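Local coordinates for protein dioxygenase (Pseudomonas brassicacearum, PDB 5V2D) that probably cleaves the central double bond of lignostilbenes with molecular oxygen, using an iron centre held by four histidines, as in the carotenoid cleavage dioxygenase family, at residues K190-P193 with L198-F201; L213-L218 with V282-R287; G121-A126 with Y328-A333; L255-E260 with G266-W271; D425-F428 with C434-E437. All coordinates share one frame; numbering follows the deposited sequence.

Interaction 1 of 5, residues K190-P193 with L198-F201; sequences KLDP and LLAF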
# COMPACT_ATOMS: atom_id res chain seq x y z
N LYS A 190 6.43 -8.05 -5.31
CA LYS A 190 7.62 -7.29 -5.76
C LYS A 190 8.02 -7.79 -7.13
O LYS A 190 7.81 -8.96 -7.45
CB LYS A 190 8.80 -7.59 -4.86
CG LYS A 190 8.64 -7.59 -3.36
CD LYS A 190 8.33 -6.24 -2.88
CE LYS A 190 8.16 -6.32 -1.36
NZ LYS A 190 7.26 -5.24 -0.93
N LEU A 191 8.63 -6.93 -7.92
CA LEU A 191 9.32 -7.35 -9.19
C LEU A 191 10.81 -7.49 -8.97
O LEU A 191 11.52 -6.58 -8.48
CB LEU A 191 9.17 -6.29 -10.27
CG LEU A 191 7.76 -6.08 -10.74
CD1 LEU A 191 7.82 -4.88 -11.73
CD2 LEU A 191 7.18 -7.39 -11.36
N ASP A 192 11.29 -8.66 -9.29
CA ASP A 192 12.73 -8.97 -9.16
C ASP A 192 13.43 -8.20 -10.28
O ASP A 192 13.13 -8.38 -11.43
CB ASP A 192 12.97 -10.46 -9.36
CG ASP A 192 14.46 -10.84 -9.17
OD1 ASP A 192 15.31 -10.47 -9.92
OD2 ASP A 192 14.85 -11.36 -8.19
N PRO A 193 14.37 -7.33 -9.94
CA PRO A 193 14.94 -6.53 -10.99
C PRO A 193 15.87 -7.32 -11.91
O PRO A 193 16.12 -6.86 -12.98
CB PRO A 193 15.70 -5.45 -10.27
CG PRO A 193 16.10 -6.08 -9.00
CD PRO A 193 14.92 -6.99 -8.62
N LEU A 198 7.71 -12.01 -10.78
CA LEU A 198 6.77 -11.50 -9.80
C LEU A 198 6.89 -12.34 -8.59
O LEU A 198 6.69 -13.56 -8.66
CB LEU A 198 5.35 -11.51 -10.34
CG LEU A 198 4.25 -10.89 -9.48
CD1 LEU A 198 4.52 -9.41 -9.41
CD2 LEU A 198 2.93 -11.09 -10.14
N LEU A 199 7.27 -11.72 -7.48
CA LEU A 199 7.47 -12.39 -6.21
C LEU A 199 6.27 -12.02 -5.35
O LEU A 199 5.95 -10.82 -5.16
CB LEU A 199 8.72 -11.91 -5.57
CG LEU A 199 9.96 -11.81 -6.54
CD1 LEU A 199 11.21 -11.46 -5.74
CD2 LEU A 199 10.26 -13.07 -7.29
N ALA A 200 5.52 -13.02 -4.88
CA ALA A 200 4.29 -12.76 -4.22
C ALA A 200 4.03 -13.81 -3.12
O ALA A 200 4.85 -14.68 -2.89
CB ALA A 200 3.16 -12.77 -5.26
N PHE A 201 2.92 -13.66 -2.42
CA PHE A 201 2.60 -14.57 -1.33
C PHE A 201 1.12 -14.48 -1.02
O PHE A 201 0.42 -13.60 -1.56
CB PHE A 201 3.46 -14.31 -0.11
CG PHE A 201 3.10 -13.06 0.63
CD1 PHE A 201 2.16 -13.10 1.73
CD2 PHE A 201 3.62 -11.84 0.29
CE1 PHE A 201 1.79 -11.94 2.36
CE2 PHE A 201 3.25 -10.67 0.96
CZ PHE A 201 2.35 -10.71 2.00

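Interaction 2 of 5, residues L213-L218 with V282-R287; sequences LVYFEL and VPRNGR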
# COMPACT_ATOMS: atom_id res chain seq x y z
N LEU A 213 0.28 -20.12 4.89
CA LEU A 213 1.07 -19.09 4.22
C LEU A 213 1.66 -19.71 3.01
O LEU A 213 2.07 -20.87 3.03
CB LEU A 213 2.21 -18.67 5.12
CG LEU A 213 1.79 -18.01 6.43
CD1 LEU A 213 3.02 -17.57 7.20
CD2 LEU A 213 0.98 -16.77 6.18
N VAL A 214 1.77 -18.98 1.91
CA VAL A 214 2.39 -19.51 0.70
C VAL A 214 3.25 -18.46 0.05
O VAL A 214 2.74 -17.32 -0.11
CB VAL A 214 1.37 -19.83 -0.43
CG1 VAL A 214 1.93 -20.80 -1.44
CG2 VAL A 214 0.02 -20.14 0.06
N TYR A 215 4.46 -18.83 -0.37
CA TYR A 215 5.27 -17.99 -1.28
C TYR A 215 5.06 -18.43 -2.73
O TYR A 215 4.99 -19.64 -2.99
CB TYR A 215 6.77 -18.09 -0.91
CG TYR A 215 7.64 -17.38 -1.88
CD1 TYR A 215 7.55 -16.03 -2.03
CD2 TYR A 215 8.53 -18.06 -2.69
CE1 TYR A 215 8.31 -15.35 -2.93
CE2 TYR A 215 9.33 -17.40 -3.57
CZ TYR A 215 9.22 -16.04 -3.71
OH TYR A 215 9.95 -15.34 -4.63
N PHE A 216 4.94 -17.49 -3.65
CA PHE A 216 4.84 -17.72 -5.07
C PHE A 216 5.89 -16.94 -5.84
O PHE A 216 6.09 -15.75 -5.58
CB PHE A 216 3.51 -17.20 -5.64
CG PHE A 216 2.32 -17.83 -5.07
CD1 PHE A 216 1.39 -17.08 -4.32
CD2 PHE A 216 2.07 -19.16 -5.33
CE1 PHE A 216 0.22 -17.67 -3.86
CE2 PHE A 216 0.89 -19.78 -4.83
CZ PHE A 216 -0.02 -19.01 -4.08
N GLU A 217 6.48 -17.59 -6.88
CA GLU A 217 7.37 -16.93 -7.78
C GLU A 217 6.94 -17.20 -9.20
O GLU A 217 6.91 -18.37 -9.63
CB GLU A 217 8.80 -17.34 -7.50
CG GLU A 217 9.78 -16.55 -8.38
CD GLU A 217 11.18 -16.36 -7.75
OE1 GLU A 217 11.99 -15.88 -8.57
OE2 GLU A 217 11.45 -16.61 -6.53
N LEU A 218 6.64 -16.12 -9.95
CA LEU A 218 6.18 -16.16 -11.31
C LEU A 218 7.12 -15.50 -12.30
O LEU A 218 7.76 -14.48 -11.99
CB LEU A 218 4.77 -15.59 -11.48
CG LEU A 218 3.67 -16.28 -10.62
CD1 LEU A 218 3.11 -15.35 -9.58
CD2 LEU A 218 2.56 -16.85 -11.45
N VAL A 282 12.53 -17.95 4.93
CA VAL A 282 12.66 -19.17 4.20
C VAL A 282 13.47 -18.97 2.93
O VAL A 282 13.36 -17.93 2.30
CB VAL A 282 11.27 -19.75 3.89
CG1 VAL A 282 10.42 -18.87 2.98
CG2 VAL A 282 11.41 -21.13 3.31
N PRO A 283 14.27 -19.97 2.54
CA PRO A 283 14.94 -19.80 1.25
C PRO A 283 13.98 -19.68 0.11
O PRO A 283 12.94 -20.38 0.06
CB PRO A 283 15.83 -21.09 1.07
CG PRO A 283 15.98 -21.62 2.45
CD PRO A 283 14.76 -21.16 3.25
N ARG A 284 14.34 -18.81 -0.82
CA ARG A 284 13.52 -18.47 -1.92
C ARG A 284 13.21 -19.64 -2.84
O ARG A 284 12.14 -19.73 -3.45
CB ARG A 284 14.23 -17.38 -2.66
CG ARG A 284 13.34 -16.64 -3.61
CD ARG A 284 13.94 -15.28 -3.97
NE ARG A 284 13.62 -15.03 -5.39
CZ ARG A 284 14.08 -14.05 -6.11
NH1 ARG A 284 13.73 -13.98 -7.38
NH2 ARG A 284 14.93 -13.16 -5.59
N ASN A 285 14.14 -20.58 -2.90
CA ASN A 285 13.94 -21.81 -3.70
C ASN A 285 13.77 -23.03 -2.79
O ASN A 285 13.97 -24.17 -3.24
CB ASN A 285 15.18 -21.99 -4.65
CG ASN A 285 16.49 -22.25 -3.88
OD1 ASN A 285 16.60 -22.09 -2.64
ND2 ASN A 285 17.46 -22.71 -4.64
N GLY A 286 13.32 -22.80 -1.58
CA GLY A 286 13.27 -23.83 -0.56
C GLY A 286 11.92 -24.51 -0.44
O GLY A 286 11.06 -24.46 -1.37
N ARG A 287 11.75 -25.16 0.71
CA ARG A 287 10.56 -25.97 1.00
C ARG A 287 10.13 -25.65 2.43
O ARG A 287 10.88 -24.99 3.22
CB ARG A 287 10.92 -27.48 0.95
CG ARG A 287 11.89 -27.87 -0.11
CD ARG A 287 12.94 -28.83 0.42
NE ARG A 287 12.38 -30.13 0.27
CZ ARG A 287 13.05 -31.27 0.50
NH1 ARG A 287 14.31 -31.22 0.94
NH2 ARG A 287 12.43 -32.44 0.27
O HOH W 1 11.58 -19.13 -6.05

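Interaction 3 of 5, residues G121-A126 with Y328-A333; sequences GVYRNA and YFFPQA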
# COMPACT_ATOMS: atom_id res chain seq x y z
N GLY A 121 -20.88 -4.73 4.26
CA GLY A 121 -20.82 -4.37 5.63
C GLY A 121 -19.42 -4.10 6.13
O GLY A 121 -18.65 -3.33 5.52
N VAL A 122 -19.10 -4.79 7.23
CA VAL A 122 -17.88 -4.59 7.96
C VAL A 122 -16.71 -5.05 7.11
O VAL A 122 -16.80 -6.10 6.43
CB VAL A 122 -17.94 -5.39 9.30
CG1 VAL A 122 -16.59 -5.43 9.99
CG2 VAL A 122 -18.99 -4.76 10.27
N TYR A 123 -15.61 -4.30 7.17
CA TYR A 123 -14.37 -4.60 6.43
C TYR A 123 -13.98 -6.06 6.58
O TYR A 123 -13.80 -6.56 7.71
CB TYR A 123 -13.23 -3.69 6.90
CG TYR A 123 -11.89 -3.92 6.27
CD1 TYR A 123 -10.90 -4.58 6.95
CD2 TYR A 123 -11.61 -3.51 4.92
CE1 TYR A 123 -9.62 -4.80 6.36
CE2 TYR A 123 -10.34 -3.72 4.37
CZ TYR A 123 -9.35 -4.35 5.08
OH TYR A 123 -8.10 -4.69 4.57
N ARG A 124 -13.87 -6.74 5.43
CA ARG A 124 -13.37 -8.13 5.34
C ARG A 124 -14.22 -9.07 6.20
O ARG A 124 -13.75 -10.07 6.76
CB ARG A 124 -11.88 -8.23 5.69
CG ARG A 124 -10.95 -7.60 4.61
CD ARG A 124 -9.51 -8.10 4.71
NE ARG A 124 -9.41 -9.56 4.58
CZ ARG A 124 -8.28 -10.27 4.61
NH1 ARG A 124 -7.16 -9.65 4.89
NH2 ARG A 124 -8.28 -11.63 4.38
N ASN A 125 -15.51 -8.72 6.36
CA ASN A 125 -16.42 -9.59 7.08
C ASN A 125 -17.69 -9.74 6.25
O ASN A 125 -18.71 -9.01 6.43
CB ASN A 125 -16.66 -9.07 8.51
CG ASN A 125 -17.56 -10.03 9.32
OD1 ASN A 125 -18.06 -11.00 8.73
ND2 ASN A 125 -17.80 -9.75 10.62
N ALA A 126 -17.63 -10.71 5.36
CA ALA A 126 -18.77 -10.93 4.44
C ALA A 126 -20.03 -11.45 5.16
O ALA A 126 -21.13 -11.30 4.64
CB ALA A 126 -18.37 -11.90 3.32
N TYR A 328 -7.03 1.66 14.68
CA TYR A 328 -8.16 1.90 15.59
C TYR A 328 -9.37 1.00 15.29
O TYR A 328 -10.10 0.67 16.20
CB TYR A 328 -8.53 3.43 15.68
CG TYR A 328 -9.10 3.97 14.38
CD1 TYR A 328 -8.28 4.61 13.40
CD2 TYR A 328 -10.46 3.75 14.08
CE1 TYR A 328 -8.81 5.03 12.17
CE2 TYR A 328 -11.01 4.17 12.86
CZ TYR A 328 -10.19 4.81 11.91
OH TYR A 328 -10.82 5.18 10.70
N PHE A 329 -9.55 0.51 14.04
CA PHE A 329 -10.70 -0.35 13.64
C PHE A 329 -10.45 -1.81 13.89
O PHE A 329 -11.33 -2.69 13.64
CB PHE A 329 -11.01 -0.10 12.12
CG PHE A 329 -9.77 0.14 11.28
CD1 PHE A 329 -9.29 1.41 11.06
CD2 PHE A 329 -9.05 -0.92 10.76
CE1 PHE A 329 -8.11 1.64 10.32
CE2 PHE A 329 -7.88 -0.67 9.99
CZ PHE A 329 -7.40 0.58 9.78
N PHE A 330 -9.25 -2.14 14.39
CA PHE A 330 -9.00 -3.49 14.89
C PHE A 330 -8.55 -3.44 16.37
O PHE A 330 -7.47 -3.86 16.70
CB PHE A 330 -7.91 -4.24 14.08
CG PHE A 330 -8.15 -4.26 12.55
CD1 PHE A 330 -9.40 -4.62 12.03
CD2 PHE A 330 -7.12 -3.99 11.65
CE1 PHE A 330 -9.60 -4.68 10.68
CE2 PHE A 330 -7.31 -4.08 10.29
CZ PHE A 330 -8.57 -4.39 9.80
N PRO A 331 -9.41 -2.91 17.25
CA PRO A 331 -8.96 -2.68 18.63
C PRO A 331 -8.69 -3.97 19.34
O PRO A 331 -9.26 -5.06 18.96
CB PRO A 331 -10.16 -1.94 19.29
CG PRO A 331 -11.36 -2.42 18.49
CD PRO A 331 -10.82 -2.53 17.05
N GLN A 332 -7.83 -3.90 20.35
CA GLN A 332 -7.71 -5.05 21.25
C GLN A 332 -9.02 -5.39 21.97
O GLN A 332 -9.97 -4.62 21.92
CB GLN A 332 -6.57 -4.86 22.26
CG GLN A 332 -6.66 -3.59 23.10
CD GLN A 332 -5.44 -3.42 23.95
OE1 GLN A 332 -4.33 -3.33 23.46
NE2 GLN A 332 -5.65 -3.34 25.24
N ALA A 333 -9.06 -6.57 22.59
CA ALA A 333 -10.28 -7.15 23.20
C ALA A 333 -10.93 -6.16 24.19
O ALA A 333 -12.13 -5.92 24.08
CB ALA A 333 -10.01 -8.47 23.88

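Interaction 4 of 5, residues L255-E260 with G266-W271; sequences LTVDVE and GPHFQW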
# COMPACT_ATOMS: atom_id res chain seq x y z
N LEU A 255 -2.01 -8.83 14.69
CA LEU A 255 -3.42 -8.65 14.44
C LEU A 255 -3.93 -10.05 14.08
O LEU A 255 -3.58 -10.55 12.97
CB LEU A 255 -3.61 -7.75 13.23
CG LEU A 255 -3.46 -6.28 13.47
CD1 LEU A 255 -3.45 -5.50 12.18
CD2 LEU A 255 -4.56 -5.74 14.40
N THR A 256 -4.76 -10.66 14.94
CA THR A 256 -5.19 -12.05 14.74
C THR A 256 -6.62 -12.18 14.32
O THR A 256 -7.43 -11.29 14.55
CB THR A 256 -4.98 -12.92 16.01
OG1 THR A 256 -5.60 -12.31 17.14
CG2 THR A 256 -3.52 -12.99 16.30
N VAL A 257 -6.94 -13.31 13.71
CA VAL A 257 -8.26 -13.51 13.14
C VAL A 257 -9.04 -14.49 14.00
O VAL A 257 -8.50 -15.48 14.42
CB VAL A 257 -8.14 -14.11 11.76
CG1 VAL A 257 -9.50 -14.25 11.09
CG2 VAL A 257 -7.26 -13.25 10.91
N ASP A 258 -10.33 -14.23 14.21
CA ASP A 258 -11.26 -15.18 14.84
C ASP A 258 -12.59 -15.24 14.05
O ASP A 258 -13.38 -14.29 14.05
CB ASP A 258 -11.52 -14.74 16.28
CG ASP A 258 -12.33 -15.80 17.08
OD1 ASP A 258 -11.79 -16.38 17.99
OD2 ASP A 258 -13.51 -16.08 16.81
N VAL A 259 -12.82 -16.35 13.40
CA VAL A 259 -14.01 -16.49 12.55
C VAL A 259 -15.34 -16.41 13.35
O VAL A 259 -16.36 -15.86 12.84
CB VAL A 259 -14.02 -17.80 11.76
CG1 VAL A 259 -15.23 -17.80 10.77
CG2 VAL A 259 -12.72 -17.94 11.01
N GLU A 260 -15.32 -16.89 14.58
CA GLU A 260 -16.52 -16.80 15.43
C GLU A 260 -16.86 -15.38 15.72
O GLU A 260 -18.02 -14.99 15.61
CB GLU A 260 -16.38 -17.67 16.74
CG GLU A 260 -16.43 -19.19 16.48
CD GLU A 260 -17.70 -19.63 15.69
OE1 GLU A 260 -18.85 -19.28 16.13
OE2 GLU A 260 -17.57 -20.31 14.63
N GLY A 266 -18.35 -9.02 14.36
CA GLY A 266 -17.20 -8.27 14.82
C GLY A 266 -16.08 -8.12 13.74
O GLY A 266 -16.22 -8.55 12.59
N PRO A 267 -15.00 -7.42 14.11
CA PRO A 267 -13.92 -7.17 13.15
C PRO A 267 -13.15 -8.40 12.72
O PRO A 267 -13.01 -9.36 13.47
CB PRO A 267 -13.02 -6.19 13.90
CG PRO A 267 -13.84 -5.67 15.09
CD PRO A 267 -14.67 -6.87 15.46
N HIS A 268 -12.61 -8.36 11.50
CA HIS A 268 -11.80 -9.47 10.97
C HIS A 268 -10.55 -9.70 11.82
O HIS A 268 -10.22 -10.83 12.11
CB HIS A 268 -11.42 -9.20 9.54
CG HIS A 268 -10.72 -10.34 8.84
ND1 HIS A 268 -11.34 -11.11 7.89
CD2 HIS A 268 -9.43 -10.75 8.91
CE1 HIS A 268 -10.46 -11.98 7.43
NE2 HIS A 268 -9.31 -11.81 8.05
N PHE A 269 -9.89 -8.64 12.22
CA PHE A 269 -8.67 -8.70 13.02
C PHE A 269 -8.86 -8.05 14.40
O PHE A 269 -9.65 -7.12 14.54
CB PHE A 269 -7.55 -7.88 12.34
CG PHE A 269 -7.08 -8.43 11.02
CD1 PHE A 269 -6.31 -9.57 10.98
CD2 PHE A 269 -7.43 -7.82 9.85
CE1 PHE A 269 -5.86 -10.07 9.75
CE2 PHE A 269 -7.01 -8.31 8.62
CZ PHE A 269 -6.23 -9.45 8.58
N GLN A 270 -8.02 -8.48 15.33
CA GLN A 270 -7.94 -7.90 16.66
C GLN A 270 -6.49 -7.79 17.13
O GLN A 270 -5.75 -8.76 17.12
CB GLN A 270 -8.71 -8.84 17.63
CG GLN A 270 -8.86 -8.27 19.04
CD GLN A 270 -9.56 -9.24 19.97
OE1 GLN A 270 -8.97 -10.22 20.42
NE2 GLN A 270 -10.79 -8.98 20.22
N TRP A 271 -6.10 -6.64 17.59
CA TRP A 271 -4.74 -6.44 18.13
C TRP A 271 -4.53 -7.22 19.42
O TRP A 271 -5.42 -7.24 20.25
CB TRP A 271 -4.54 -4.97 18.41
CG TRP A 271 -3.18 -4.63 18.90
CD1 TRP A 271 -2.83 -4.30 20.18
CD2 TRP A 271 -2.02 -4.53 18.12
NE1 TRP A 271 -1.52 -4.04 20.24
CE2 TRP A 271 -0.98 -4.15 18.98
CE3 TRP A 271 -1.75 -4.69 16.73
CZ2 TRP A 271 0.33 -3.94 18.53
CZ3 TRP A 271 -0.43 -4.48 16.30
CH2 TRP A 271 0.58 -4.13 17.20

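Interaction 5 of 5, residues D425-F428 with C434-E437; sequences DAWF and CFQE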
# COMPACT_ATOMS: atom_id res chain seq x y z
N ASP A 425 17.36 14.51 3.11
CA ASP A 425 17.19 15.70 2.26
C ASP A 425 15.65 15.73 2.03
O ASP A 425 15.12 14.80 1.42
CB ASP A 425 17.92 15.39 0.93
CG ASP A 425 17.80 16.55 -0.18
OD1 ASP A 425 17.40 17.71 0.20
OD2 ASP A 425 18.15 16.37 -1.50
N ALA A 426 14.95 16.74 2.55
CA ALA A 426 13.48 16.74 2.54
C ALA A 426 12.90 17.97 1.89
O ALA A 426 13.47 19.07 1.98
CB ALA A 426 12.94 16.64 3.96
N TRP A 427 11.73 17.81 1.23
CA TRP A 427 10.98 18.97 0.76
C TRP A 427 9.74 19.16 1.63
O TRP A 427 8.92 18.21 1.80
CB TRP A 427 10.62 18.86 -0.74
CG TRP A 427 9.92 20.09 -1.19
CD1 TRP A 427 10.39 21.35 -1.07
CD2 TRP A 427 8.62 20.21 -1.79
NE1 TRP A 427 9.49 22.25 -1.58
CE2 TRP A 427 8.40 21.58 -2.02
CE3 TRP A 427 7.66 19.31 -2.22
CZ2 TRP A 427 7.24 22.07 -2.61
CZ3 TRP A 427 6.52 19.79 -2.81
CH2 TRP A 427 6.30 21.12 -2.99
N PHE A 428 9.56 20.37 2.15
CA PHE A 428 8.33 20.78 2.84
C PHE A 428 7.52 21.65 1.89
O PHE A 428 8.07 22.64 1.33
CB PHE A 428 8.70 21.64 4.10
CG PHE A 428 7.50 22.23 4.83
CD1 PHE A 428 6.56 21.38 5.41
CD2 PHE A 428 7.33 23.61 4.96
CE1 PHE A 428 5.49 21.88 6.14
CE2 PHE A 428 6.25 24.13 5.67
CZ PHE A 428 5.30 23.25 6.26
N CYS A 434 0.29 18.18 1.82
CA CYS A 434 0.78 16.90 2.22
C CYS A 434 0.78 15.94 1.05
O CYS A 434 0.27 16.26 -0.03
CB CYS A 434 -0.07 16.34 3.37
SG CYS A 434 -1.82 16.09 2.95
N PHE A 435 1.42 14.81 1.26
CA PHE A 435 1.79 13.93 0.18
C PHE A 435 1.06 12.58 0.18
O PHE A 435 0.65 12.09 1.20
CB PHE A 435 3.25 13.64 0.25
CG PHE A 435 4.12 14.87 0.09
CD1 PHE A 435 4.40 15.40 -1.14
CD2 PHE A 435 4.71 15.45 1.22
CE1 PHE A 435 5.19 16.53 -1.27
CE2 PHE A 435 5.50 16.57 1.10
CZ PHE A 435 5.73 17.11 -0.17
N GLN A 436 1.04 11.99 -1.01
CA GLN A 436 0.66 10.59 -1.22
C GLN A 436 1.93 9.85 -1.63
O GLN A 436 3.04 10.44 -1.81
CB GLN A 436 -0.45 10.43 -2.23
CG GLN A 436 -1.61 11.38 -1.99
CD GLN A 436 -2.89 10.95 -2.74
OE1 GLN A 436 -2.99 9.86 -3.23
NE2 GLN A 436 -3.84 11.91 -2.91
N GLU A 437 1.82 8.52 -1.66
CA GLU A 437 2.98 7.68 -1.87
C GLU A 437 3.80 8.05 -3.11
O GLU A 437 3.26 8.14 -4.22
CB GLU A 437 2.58 6.23 -2.04
CG GLU A 437 3.81 5.30 -2.17
CD GLU A 437 3.45 3.84 -2.49
OE1 GLU A 437 3.00 3.61 -3.62
OE2 GLU A 437 3.66 2.92 -1.66

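Interaction 1 of 5, residues K190-P193 with L198-F201
Leu191 and Leu198 meet at a slant on one face of a short antiparallel pairing, with Leu191 CD2 3.9 Å from Leu198 CD1. Leu198 has CG anti to the backbone N (chi1 -175°), which brings CD1 to the Leu191 methyl and to within 3.9 Å of Lys190 O. Both leucines also pack on Ile145 of strand 143-147. Lys190 and Leu199 form the hydrogen-bonded pair beside them. Lys190 N gives its hydrogen to Leu199 O at 2.8 Å, and Leu199 N returns a nearly straight bond of 2.8 Å to Lys190 O. The two strands are the first two of a four-stranded propeller blade, joined as a hairpin through a six-residue loop, and His188, an iron ligand, comes just before the first of them. On the face opposite the leucine pair, Leu199 and Lys190 come together at their CB atoms, 4.4 Å apart. From there the lysine bends away (chi1 -47°, chi2 -66°) and its NZ makes a salt bridge with Asp240. Leu199 CD1 instead rests 4.1 Å from Asp192 CB. The carboxylate of Asp192 accepts from the backbone N of Ala194 and Thr195 through OD1, while OD2 makes salt bridges with Arg284 and Arg383.

Interaction 2 of 5, residues L213-L218 with V282-R287
Strand 213-218 faces the type I turn Pro283-Gly286 at a distance, the closest CA pair being Tyr215 and Arg284 at 8.3 Å, so side chains and a water do the bridging. The two segments belong to successive four-stranded blades of the propeller: 212-218 is the third strand of one, and 276-283 is the third strand of the next. Inside the turn, Gly286 N bonds back to Pro283 O.

Glu217, its CG anti to the backbone N (chi1 -175°), reaches straight out from its strand to the arginine. Arg284 answers side-on, with NH1 2.8 Å from Glu217 OE1 and NE 2.9 Å from Glu217 OE2. Both oxygens lie close to the guanidinium plane and are met on their syn sides, yet the carboxylate is turned 37° against the guanidinium. Tyr215 OH also donates to Glu217 OE2, from the same face of the carboxylate as NE, and together with the two-point grip of Arg284 limits the rotation of the acid. The tyrosine ring meets the arginine chain at a slant, with Tyr215 OH 3.8 Å from Arg284 CG and Tyr215 CE2 3.7 Å from Arg284 O. Asn197 adds a bond to OE1, while Arg284 NH2 is held by the carbonyl of Thr244. A water closes the gap between the segments, giving one hydrogen to Glu217 OE2 at 2.6 Å and the other to Arg284 O at 2.7 Å.

Interaction 3 of 5, residues G121-A126 with Y328-A333
Tyr123 sits in a type II turn running from Val122 to Asn125, and the irregular loop carrying Phe330 passes it well off, since even the nearest CA atoms, those of Tyr123 and Phe329, are 9.1 Å apart. The turn is closed by the bond from Asn125 N to Val122 O. Neither segment has a strand in the contact; these are long excursions from the propeller, separated by about two hundred residues of sequence.

Two rings span the gap. Tyr123 holds CG anti to its own N (chi1 178°), which throws the phenol straight out of the turn toward the other loop. Phe330 arrives rim first: its CZ lies 3.6 Å from Tyr123 CE1 and 3.7 Å from Tyr123 CD1. The planes are inclined at 40° and the centroids stand 6.0 Å apart, so the rings touch at their rims and neither lies over the face of the other. Each is backed from within its own segment. Arg124 CG lies 3.5 Å above the Tyr123 ring plane, over its centre, and Phe329 CD2 is placed in the same way over a face of Phe330. Beyond the pair, Phe330 meets Phe269 edge-to-face and Tyr123 leans on Ile79 and Asn82.

The Tyr123 side chain comes to about 9 Å from the ferric ion, so the junction lies near the metal centre, though Tyr123 is not one of its ligands. Made of a few rim carbons, the contact is apolar and has little directional preference; the rings are probably held as much by Arg124, Phe329 and Phe269 as by each other.

Interaction 4 of 5, residues L255-E260 with G266-W271
Thr256 and Gln270 form the hydrogen-bonded pair of this short antiparallel ribbon. Thr256 N donates to Gln270 O at 3.1 Å, coming from above the carbonyl plane, and Gln270 N donates to Thr256 O at 3.0 Å with a clear bend at the hydrogen. CA-H...O contacts fill in around them: Phe269 CA approaches Thr256 O to 3.3 Å, and Val257 CA approaches His268 O.

Apolar contacts line up on the face that carries Leu255, Val257, Phe269 and Trp271. Leu255 comes to the edge of the indole, with CD2 close to the ring plane and 3.8 Å from Trp271 CE3, while its CB rests on Phe269 CD1. Val257 splits its two methyls. CG2, anti to the carbonyl carbon, sits 3.7 Å from Phe269 CE1; CG1, anti to the backbone N (chi1 -176°), lies over a face of the His268 imidazole in a CH-pi contact, 4.2 Å from the ring centroid. His268 in turn puts CD2 3.4 Å above the plane of Phe269, over its centre.

The polar ends find partners elsewhere in the protein. His268 is gripped at both nitrogens, ND1 by Arg124 O and NE2 by Glu204, which fixes the imidazole under the valine. Trp271 NE1 bonds to Asp299, and Asp258 N-caps helix 259-263 through the backbone N of Arg261, whose NH2 bridges the segments by bonding to both Thr256 O and His268 O.

The arrangement is a two-stranded antiparallel beta-ribbon whose connection contains a short helix, inserted between strands 247-252 and 276-283 of one propeller blade.

Interaction 5 of 5, residues D425-F428 with C434-E437
Trp427 turns the six-membered ring of its indole to the rim of Phe435, and that meeting of two aromatics is the whole side-chain contact. Phe435 CZ approaches Trp427 CE3 to 3.6 Å, and Phe435 CE1 lies 3.8 Å from both Trp427 CE3 and Trp427 CZ3, so the CE1-CZ side of the phenyl ring lies against the CE3-CZ3 bond of the indole. Trp427 CE3 is near the plane of the phenyl and at its edge, but the phenyl approaches the indole obliquely. With centroids 5.8 Å apart and planes at 62°, the pair is neither a stack nor a clean edge-to-face arrangement.

The torsions explain the reach. In Trp427, CG is anti to the backbone N (chi1 -177°), and the benzo part of the indole swings across to the second segment. Phe435 has CG anti to its carbonyl carbon instead (chi1 -62°), and points its ring from the strand toward the tryptophan; its CE2 also comes within 3.9 Å of Trp427 O. The interaction is dispersive, with the phenylalanine buried and the tryptophan partly exposed.

Two residues past Phe435, Glu437 bonds through OE2 to ND1 of the iron ligand His495, a second-shell glutamate of the kind known in this family.

Strand 424-427 is the outermost of its four-stranded blade, and 433-442 is an outer strand of the next sheet, so the two rings meet just where the chain steps from one blade to another. Phe435 is packed further by Leu414 of strand 413-418, Leu458 of strand 452-460 and Pro429 in the connecting loop, while Trp427 rests on Pro480.

Interactions 1 and 2 share a blade: strands 198-203 and 212-218 are neighbours in one sheet, and Leu198 N bonds to Leu218 O. Interaction 1 joins strands within that blade by backbone bonds, whereas interaction 2 reaches from it to the next through a buried salt bridge. Interactions 3 and 4 also touch, with centres about 7 Å apart; the ribbon of 4 is nested in the long loop closed by 3, and Asn125 ND2 bonds to Gly266 O. Interaction 5 stands apart, across the chain's centre from 2 and 4, and, like 3, rests on a single aromatic pair, rim to rim in 3 and oblique in 5. Interactions 1, 2 and 3 are buried; 4 and 5 are partly so.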